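Local coordinates for VIN1 (Oscarella pearsei, PDB 6BFI), which probably binds actin filaments and may play a role in cell-cell adhesion, as a vinculin homolog of a sponge, at residues D293-C298 / V355-L360; R303-L308 / A425-C430; L329-E334 / R347-A352. All coordinates share one frame; numbering follows the deposited sequence.

Interaction 1: residues D293-C298 / V355-L360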
loop_
_atom_site.group_PDB
_atom_site.type_symbol
_atom_site.label_atom_id
_atom_site.label_comp_id
_atom_site.label_asym_id
_atom_site.label_seq_id
_atom_site.Cartn_x
_atom_site.Cartn_y
_atom_site.Cartn_z
ATOM N N ASP A 293 25.367 -16.223 1.455
ATOM C CA ASP A 293 24.525 -15.825 2.579
ATOM C C ASP A 293 23.098 -15.553 2.118
ATOM O O ASP A 293 22.132 -16.006 2.747
ATOM C CB ASP A 293 25.115 -14.597 3.276
ATOM C CG ASP A 293 26.349 -14.926 4.096
ATOM O OD1 ASP A 293 26.485 -16.091 4.527
ATOM O OD2 ASP A 293 27.186 -14.021 4.310
ATOM N N ALA A 294 22.946 -14.820 1.010
ATOM C CA ALA A 294 21.610 -14.578 0.473
ATOM C C ALA A 294 20.919 -15.885 0.090
ATOM O O ALA A 294 19.720 -16.064 0.347
ATOM C CB ALA A 294 21.692 -13.638 -0.729
ATOM N N VAL A 295 21.663 -16.812 -0.520
ATOM C CA VAL A 295 21.098 -18.111 -0.882
ATOM C C VAL A 295 20.614 -18.846 0.361
ATOM O O VAL A 295 19.534 -19.451 0.363
ATOM C CB VAL A 295 22.129 -18.944 -1.667
ATOM C CG1 VAL A 295 21.615 -20.357 -1.889
ATOM C CG2 VAL A 295 22.453 -18.279 -2.995
ATOM N N ARG A 296 21.400 -18.799 1.441
ATOM C CA ARG A 296 20.993 -19.464 2.674
ATOM C C ARG A 296 19.746 -18.816 3.264
ATOM O O ARG A 296 18.886 -19.509 3.823
ATOM C CB ARG A 296 22.145 -19.460 3.678
ATOM C CG ARG A 296 23.264 -20.429 3.307
ATOM C CD ARG A 296 24.325 -20.543 4.391
ATOM N NE ARG A 296 25.114 -21.763 4.238
ATOM C CZ ARG A 296 26.212 -21.861 3.493
ATOM N NH1 ARG A 296 26.663 -20.806 2.828
ATOM N NH2 ARG A 296 26.860 -23.016 3.414
ATOM N N LYS A 297 19.620 -17.491 3.138
ATOM C CA LYS A 297 18.380 -16.839 3.550
ATOM C C LYS A 297 17.199 -17.334 2.720
ATOM O O LYS A 297 16.099 -17.538 3.250
ATOM C CB LYS A 297 18.511 -15.320 3.440
ATOM C CG LYS A 297 19.570 -14.714 4.342
ATOM C CD LYS A 297 19.419 -13.203 4.421
ATOM C CE LYS A 297 20.632 -12.557 5.069
ATOM N NZ LYS A 297 20.949 -13.149 6.398
ATOM N N CYS A 298 17.408 -17.536 1.416
ATOM C CA CYS A 298 16.334 -18.061 0.577
ATOM C C CYS A 298 15.954 -19.478 0.991
ATOM O O CYS A 298 14.774 -19.848 0.955
ATOM C CB CYS A 298 16.749 -18.019 -0.892
ATOM S SG CYS A 298 16.948 -16.346 -1.540
ATOM N N VAL A 355 19.356 -22.265 -10.998
ATOM C CA VAL A 355 18.150 -22.924 -11.495
ATOM C C VAL A 355 17.362 -23.534 -10.341
ATOM O O VAL A 355 16.134 -23.392 -10.263
ATOM C CB VAL A 355 18.520 -23.978 -12.556
ATOM C CG1 VAL A 355 17.271 -24.646 -13.105
ATOM C CG2 VAL A 355 19.319 -23.335 -13.676
ATOM N N LYS A 356 18.055 -24.209 -9.417
ATOM C CA LYS A 356 17.372 -24.797 -8.269
ATOM C C LYS A 356 16.737 -23.733 -7.383
ATOM O O LYS A 356 15.714 -23.993 -6.739
ATOM C CB LYS A 356 18.344 -25.651 -7.459
ATOM C CG LYS A 356 18.816 -26.894 -8.190
ATOM C CD LYS A 356 17.632 -27.688 -8.713
ATOM C CE LYS A 356 18.075 -28.855 -9.574
ATOM N NZ LYS A 356 16.906 -29.537 -10.189
ATOM N N LEU A 357 17.323 -22.537 -7.331
ATOM C CA LEU A 357 16.728 -21.463 -6.545
ATOM C C LEU A 357 15.457 -20.946 -7.208
ATOM O O LEU A 357 14.471 -20.636 -6.524
ATOM C CB LEU A 357 17.743 -20.339 -6.348
ATOM C CG LEU A 357 17.511 -19.401 -5.165
ATOM C CD1 LEU A 357 17.157 -20.199 -3.921
ATOM C CD2 LEU A 357 18.748 -18.560 -4.922
ATOM N N GLN A 358 15.457 -20.860 -8.542
ATOM C CA GLN A 358 14.223 -20.539 -9.252
ATOM C C GLN A 358 13.147 -21.590 -9.002
ATOM O O GLN A 358 11.975 -21.252 -8.790
ATOM C CB GLN A 358 14.491 -20.405 -10.749
ATOM C CG GLN A 358 14.757 -18.991 -11.208
ATOM C CD GLN A 358 14.585 -18.831 -12.703
ATOM O OE1 GLN A 358 14.708 -19.794 -13.460
ATOM N NE2 GLN A 358 14.291 -17.610 -13.137
ATOM N N GLU A 359 13.523 -22.872 -9.026
ATOM C CA GLU A 359 12.540 -23.927 -8.789
ATOM C C GLU A 359 12.016 -23.886 -7.357
ATOM O O GLU A 359 10.835 -24.166 -7.115
ATOM C CB GLU A 359 13.147 -25.292 -9.109
ATOM C CG GLU A 359 13.421 -25.499 -10.590
ATOM C CD GLU A 359 14.151 -26.801 -10.888
ATOM O OE1 GLU A 359 14.326 -27.622 -9.963
ATOM O OE2 GLU A 359 14.552 -26.999 -12.054
ATOM N N LEU A 360 12.876 -23.540 -6.397
ATOM C CA LEU A 360 12.414 -23.376 -5.023
ATOM C C LEU A 360 11.419 -22.229 -4.915
ATOM O O LEU A 360 10.385 -22.354 -4.244
ATOM C CB LEU A 360 13.601 -23.149 -4.086
ATOM C CG LEU A 360 13.255 -22.834 -2.628
ATOM C CD1 LEU A 360 12.399 -23.939 -2.020
ATOM C CD2 LEU A 360 14.514 -22.622 -1.809
#

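Interaction 2: residues R303-L308 / A425-C430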
loop_
_atom_site.group_PDB
_atom_site.type_symbol
_atom_site.label_atom_id
_atom_site.label_comp_id
_atom_site.label_asym_id
_atom_site.label_seq_id
_atom_site.Cartn_x
_atom_site.Cartn_y
_atom_site.Cartn_z
ATOM N N ARG A 303 12.117 -23.182 3.888
ATOM C CA ARG A 303 11.732 -24.044 5.001
ATOM C C ARG A 303 10.639 -23.407 5.851
ATOM O O ARG A 303 9.767 -24.115 6.374
ATOM C CB ARG A 303 12.959 -24.381 5.849
ATOM C CG ARG A 303 14.048 -25.101 5.067
ATOM C CD ARG A 303 15.274 -25.404 5.911
ATOM N NE ARG A 303 16.314 -26.049 5.112
ATOM C CZ ARG A 303 17.526 -26.363 5.563
ATOM N NH1 ARG A 303 17.862 -26.094 6.817
ATOM N NH2 ARG A 303 18.402 -26.946 4.756
ATOM N N ARG A 304 10.668 -22.079 5.993
ATOM C CA ARG A 304 9.603 -21.383 6.708
ATOM C C ARG A 304 8.256 -21.614 6.038
ATOM O O ARG A 304 7.258 -21.891 6.712
ATOM C CB ARG A 304 9.907 -19.886 6.785
ATOM C CG ARG A 304 8.980 -19.114 7.709
ATOM C CD ARG A 304 9.032 -17.616 7.435
ATOM N NE ARG A 304 8.078 -17.215 6.404
ATOM C CZ ARG A 304 6.836 -16.810 6.654
ATOM N NH1 ARG A 304 6.394 -16.749 7.904
ATOM N NH2 ARG A 304 6.033 -16.464 5.655
ATOM N N VAL A 305 8.209 -21.505 4.708
ATOM C CA VAL A 305 6.970 -21.801 3.997
ATOM C C VAL A 305 6.635 -23.285 4.092
ATOM O O VAL A 305 5.456 -23.661 4.153
ATOM C CB VAL A 305 7.069 -21.330 2.535
ATOM C CG1 VAL A 305 5.812 -21.695 1.762
ATOM C CG2 VAL A 305 7.309 -19.826 2.481
ATOM N N ALA A 306 7.653 -24.151 4.122
ATOM C CA ALA A 306 7.402 -25.584 4.245
ATOM C C ALA A 306 6.687 -25.912 5.552
ATOM O O ALA A 306 5.810 -26.784 5.587
ATOM C CB ALA A 306 8.715 -26.361 4.145
ATOM N N ALA A 307 7.045 -25.221 6.637
ATOM C CA ALA A 307 6.391 -25.480 7.914
ATOM C C ALA A 307 4.918 -25.083 7.910
ATOM O O ALA A 307 4.168 -25.529 8.785
ATOM C CB ALA A 307 7.126 -24.752 9.040
ATOM N N LEU A 308 4.487 -24.267 6.946
ATOM C CA LEU A 308 3.104 -23.817 6.850
ATOM C C LEU A 308 2.392 -24.383 5.625
ATOM O O LEU A 308 1.362 -23.843 5.208
ATOM C CB LEU A 308 3.045 -22.288 6.826
ATOM C CG LEU A 308 3.587 -21.558 8.054
ATOM C CD1 LEU A 308 3.591 -20.052 7.824
ATOM C CD2 LEU A 308 2.773 -21.915 9.286
ATOM N N ALA A 425 0.683 -12.366 2.439
ATOM C CA ALA A 425 1.273 -11.041 2.587
ATOM C C ALA A 425 2.756 -11.118 2.924
ATOM O O ALA A 425 3.517 -10.203 2.588
ATOM C CB ALA A 425 0.523 -10.252 3.663
ATOM N N SER A 426 3.189 -12.197 3.578
ATOM C CA SER A 426 4.582 -12.317 3.992
ATOM C C SER A 426 5.468 -13.019 2.972
ATOM O O SER A 426 6.691 -12.850 3.024
ATOM C CB SER A 426 4.677 -13.064 5.325
ATOM O OG SER A 426 4.237 -12.252 6.397
ATOM N N SER A 427 4.894 -13.798 2.051
ATOM C CA SER A 427 5.708 -14.609 1.153
ATOM C C SER A 427 5.187 -14.646 -0.280
ATOM O O SER A 427 5.660 -15.472 -1.069
ATOM C CB SER A 427 5.819 -16.045 1.681
ATOM O OG SER A 427 6.362 -16.069 2.989
ATOM N N GLY A 428 4.245 -13.787 -0.646
ATOM C CA GLY A 428 3.667 -13.840 -1.970
ATOM C C GLY A 428 4.327 -12.974 -3.007
ATOM O O GLY A 428 3.819 -12.876 -4.128
ATOM N N GLY A 429 5.451 -12.341 -2.678
ATOM C CA GLY A 429 6.115 -11.476 -3.632
ATOM C C GLY A 429 5.339 -10.239 -4.013
ATOM O O GLY A 429 5.554 -9.697 -5.098
ATOM N N CYS A 430 4.432 -9.778 -3.156
ATOM C CA CYS A 430 3.662 -8.577 -3.440
ATOM C C CYS A 430 4.397 -7.339 -2.931
ATOM O O CYS A 430 5.259 -7.414 -2.052
ATOM C CB CYS A 430 2.272 -8.664 -2.805
ATOM S SG CYS A 430 2.276 -8.992 -1.028
#

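Interaction 3: residues L329-E334 / R347-A352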
loop_
_atom_site.group_PDB
_atom_site.type_symbol
_atom_site.label_atom_id
_atom_site.label_comp_id
_atom_site.label_asym_id
_atom_site.label_seq_id
_atom_site.Cartn_x
_atom_site.Cartn_y
_atom_site.Cartn_z
ATOM N N LEU A 329 25.521 -26.084 -1.990
ATOM C CA LEU A 329 26.336 -25.046 -1.365
ATOM C C LEU A 329 27.595 -25.632 -0.741
ATOM O O LEU A 329 28.687 -25.066 -0.880
ATOM C CB LEU A 329 25.516 -24.292 -0.317
ATOM C CG LEU A 329 24.952 -22.942 -0.766
ATOM C CD1 LEU A 329 24.158 -23.084 -2.055
ATOM C CD2 LEU A 329 24.096 -22.329 0.331
ATOM N N LYS A 330 27.465 -26.766 -0.048
ATOM C CA LYS A 330 28.641 -27.421 0.516
ATOM C C LYS A 330 29.624 -27.818 -0.578
ATOM O O LYS A 330 30.841 -27.657 -0.419
ATOM C CB LYS A 330 28.216 -28.641 1.332
ATOM C CG LYS A 330 27.268 -28.311 2.474
ATOM C CD LYS A 330 26.377 -29.492 2.818
ATOM C CE LYS A 330 25.263 -29.082 3.771
ATOM N NZ LYS A 330 24.283 -30.181 3.995
ATOM N N GLU A 331 29.112 -28.326 -1.704
ATOM C CA GLU A 331 29.986 -28.686 -2.818
ATOM C C GLU A 331 30.702 -27.463 -3.381
ATOM O O GLU A 331 31.898 -27.523 -3.694
ATOM C CB GLU A 331 29.177 -29.390 -3.907
ATOM C CG GLU A 331 28.659 -30.762 -3.499
ATOM C CD GLU A 331 27.784 -31.403 -4.560
ATOM O OE1 GLU A 331 26.786 -30.777 -4.973
ATOM O OE2 GLU A 331 28.099 -32.534 -4.986
ATOM N N LEU A 332 29.989 -26.341 -3.513
ATOM C CA LEU A 332 30.618 -25.123 -4.014
ATOM C C LEU A 332 31.696 -24.622 -3.062
ATOM O O LEU A 332 32.761 -24.170 -3.501
ATOM C CB LEU A 332 29.566 -24.040 -4.243
ATOM C CG LEU A 332 28.827 -24.093 -5.579
ATOM C CD1 LEU A 332 27.728 -23.042 -5.614
ATOM C CD2 LEU A 332 29.799 -23.898 -6.732
ATOM N N GLU A 333 31.439 -24.691 -1.753
ATOM C CA GLU A 333 32.439 -24.240 -0.792
ATOM C C GLU A 333 33.656 -25.157 -0.771
ATOM O O GLU A 333 34.783 -24.682 -0.580
ATOM C CB GLU A 333 31.813 -24.126 0.598
ATOM C CG GLU A 333 31.144 -22.779 0.844
ATOM C CD GLU A 333 30.140 -22.811 1.981
ATOM O OE1 GLU A 333 29.661 -23.912 2.324
ATOM O OE2 GLU A 333 29.827 -21.732 2.529
ATOM N N GLU A 334 33.460 -26.462 -0.978
ATOM C CA GLU A 334 34.609 -27.356 -1.082
ATOM C C GLU A 334 35.397 -27.091 -2.359
ATOM O O GLU A 334 36.628 -27.206 -2.368
ATOM C CB GLU A 334 34.159 -28.815 -1.020
ATOM C CG GLU A 334 33.586 -29.227 0.325
ATOM C CD GLU A 334 33.486 -30.730 0.480
ATOM O OE1 GLU A 334 34.251 -31.452 -0.196
ATOM O OE2 GLU A 334 32.642 -31.191 1.278
ATOM N N ARG A 347 31.460 -22.631 -12.019
ATOM C CA ARG A 347 30.441 -21.786 -12.633
ATOM C C ARG A 347 29.214 -22.598 -13.029
ATOM O O ARG A 347 28.080 -22.128 -12.878
ATOM C CB ARG A 347 31.014 -21.061 -13.850
ATOM C CG ARG A 347 31.950 -19.915 -13.509
ATOM C CD ARG A 347 32.299 -19.105 -14.747
ATOM N NE ARG A 347 33.025 -19.898 -15.734
ATOM C CZ ARG A 347 34.350 -19.995 -15.782
ATOM N NH1 ARG A 347 35.096 -19.347 -14.898
ATOM N NH2 ARG A 347 34.931 -20.740 -16.715
ATOM N N ALA A 348 29.418 -23.812 -13.541
ATOM C CA ALA A 348 28.289 -24.651 -13.927
ATOM C C ALA A 348 27.512 -25.119 -12.704
ATOM O O ALA A 348 26.277 -25.195 -12.738
ATOM C CB ALA A 348 28.776 -25.846 -14.747
ATOM N N LEU A 349 28.217 -25.435 -11.615
ATOM C CA LEU A 349 27.538 -25.813 -10.382
ATOM C C LEU A 349 26.773 -24.632 -9.794
ATOM O O LEU A 349 25.662 -24.799 -9.272
ATOM C CB LEU A 349 28.553 -26.360 -9.378
ATOM C CG LEU A 349 28.011 -27.004 -8.103
ATOM C CD1 LEU A 349 27.013 -28.100 -8.440
ATOM C CD2 LEU A 349 29.156 -27.560 -7.272
ATOM N N ALA A 350 27.344 -23.427 -9.882
ATOM C CA ALA A 350 26.645 -22.240 -9.401
ATOM C C ALA A 350 25.412 -21.945 -10.245
ATOM O O ALA A 350 24.366 -21.561 -9.711
ATOM C CB ALA A 350 27.590 -21.039 -9.396
ATOM N N HIS A 351 25.517 -22.116 -11.565
ATOM C CA HIS A 351 24.363 -21.915 -12.434
ATOM C C HIS A 351 23.270 -22.933 -12.134
ATOM O O HIS A 351 22.079 -22.594 -12.112
ATOM C CB HIS A 351 24.798 -21.996 -13.898
ATOM C CG HIS A 351 23.745 -21.558 -14.869
ATOM N ND1 HIS A 351 22.682 -22.358 -15.226
ATOM C CD2 HIS A 351 23.598 -20.405 -15.563
ATOM C CE1 HIS A 351 21.922 -21.715 -16.093
ATOM N NE2 HIS A 351 22.457 -20.528 -16.316
ATOM N N ALA A 352 23.658 -24.190 -11.892
ATOM C CA ALA A 352 22.684 -25.193 -11.475
ATOM C C ALA A 352 22.024 -24.799 -10.160
ATOM O O ALA A 352 20.817 -25.002 -9.976
ATOM C CB ALA A 352 23.354 -26.562 -11.354
#

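Interaction 1: residues D293-C298 / V355-L360
Leu-357 reaches with both of its methyl groups toward the helix that carries Val-295 and Cys-298. CD1 packs on CB of Cys-298 at 3.8 Å, while CD2 meets CG2 of Val-295 at 4.2 Å, so that the leucine forks between side chains three residues apart on one helical face. Its CG lies opposite the backbone N (chi1 -158°), which carries the fork out from helix 344-375. One turn on, Leu-360 brings CD2 to 3.9 Å from the carbonyl O of Cys-298, a methyl resting against backbone. The segments run roughly parallel, at 29°, with axes 11.5 Å apart. That is as expected for diagonal partners in an up-and-down helical bundle, and two flanking helices cover the sides: Leu-282, Phe-275 and Ala-278 of helix 268-283, and Leu-329, Leu-318 and Leu-325 of helix 312-338.

All four touching residues are buried, yet the surface they share is small, 152 Å². Away from the contact several side chains are charged and at least partly open to solvent. Lys-297 is exposed on one helix, and on the other Lys-356 NZ forms a salt bridge of 3.2 Å with Glu-359 OE1, approaching on the syn side, 25° out of the carboxylate plane.

Charges thus stay off this interface, where methyl groups, a cysteine CB and one carbonyl oxygen meet. The contact therefore rests on the fit of apolar groups and on exclusion of water, while Lys-356 finds its partner within its own helix.

Interaction 2: residues R303-L308 / A425-C430
Val-305 and Ser-427 mark the closest backbone approach, their CA atoms 7.8 Å apart, where the last turns of two helices of the vinculin-family helical-bundle fold come side by side. In 303-308 the N of Ala-307 still bonds to the O of Arg-303, whereas the N of Leu-308 turns to the O of Val-305, only three residues back, at 3.0 Å. Across from it, 425-430 leaves helix 399-427 through Gly-428 and Gly-429, the latter in a left-handed conformation (phi 66°) that a residue without a side chain adopts readily, before helix 432-449 begins.

The side chains meet chiefly through one polar bond. Arg-304 donates from NH2 to Ser-427 OG over 2.7 Å, with an N-H...O angle of 155°. The hydroxyl lies at the edge of the guanidinium, almost exactly in its plane. The arginine gets there by a bend: its chain runs extended to CD and then turns at chi3 (88°), swinging the flat group round toward the serines. The same NH2 also comes 3.7 Å from CB of Ser-426, obliquely to the group. On the buried side, Val-305 brings CG2 to the Ser-427 side chain, 3.9 Å from OG, and also packs against Ile-364, Ala-367 and Leu-368 of helix 344-375. The contact is thus polar on the side of the exposed Arg-304, with a buried methyl against the serine.

Glu-301, one turn before Arg-304, probably helps to position the serine hydroxyl; its OE1 adds a long, weak ion pair with Arg-304 NE. Ser-427 OG is gripped twice, by Arg-304 NH2 and, through a second hydrogen bond, by Glu-301 OE2.

Interaction 3: residues L329-E334 / R347-A352
Leu-332 and Leu-349 lie alongside one another, pointing opposite ways across the gap between their helices. Among the apolar contacts theirs is the densest: CD2 of Leu-332 lies 3.8 Å from CD2 of Leu-349 and just as near its CB. The other methyl of Leu-332, CD1, settles over the backbone of the next residue, 4.0 Å from CA of Ala-350, consistent with the small side chain there. With CG turned away from the carbonyl carbon (chi1 -84°), Leu-332 can straddle Leu-349 and Ala-350. Cutting Leu-332 back to an alanine would remove both methyls and would probably open a gap beside CD2 of Leu-349 and the Ala-350 backbone, which now pack on them.

A second kind of contact uses the aliphatic root of a charged residue. CB of Glu-331 touches CD2 of Leu-349 at 3.8 Å, while the carboxylate lies beyond it on an exposed residue. Of the touching residues only Glu-331 brings a charge.

The segments belong to successive helices, 312-338 and 344-375, which form an antiparallel hairpin: their axes are 10.2 Å apart and their directions differ by 159°. Ile-287, in the loop between helices 268-283 and 289-306, packs on both Leu-332 and Ala-350, and Leu-282 of helix 268-283 also reaches Ala-350.

Interactions 1 and 3 touch, their centres 12 Å apart: Arg-296 forms a salt bridge with Glu-333, and Leu-329 packs on Val-295 and Arg-296. Helix 344-375 serves both, and interaction 3 lies between the two segments of interaction 1 along the chain. Interaction 2 shares helix 289-306 with interaction 1, its centre 14 Å away and its nearest atoms about 5 Å off, and lies about 26 Å, centre to centre, from interaction 3. Its segments alternate with those of interaction 1 in the sequence. From hairpin to diagonal pair to helix ends, the three contacts step along one bundle, tying it to helix 399-427 farther along the chain.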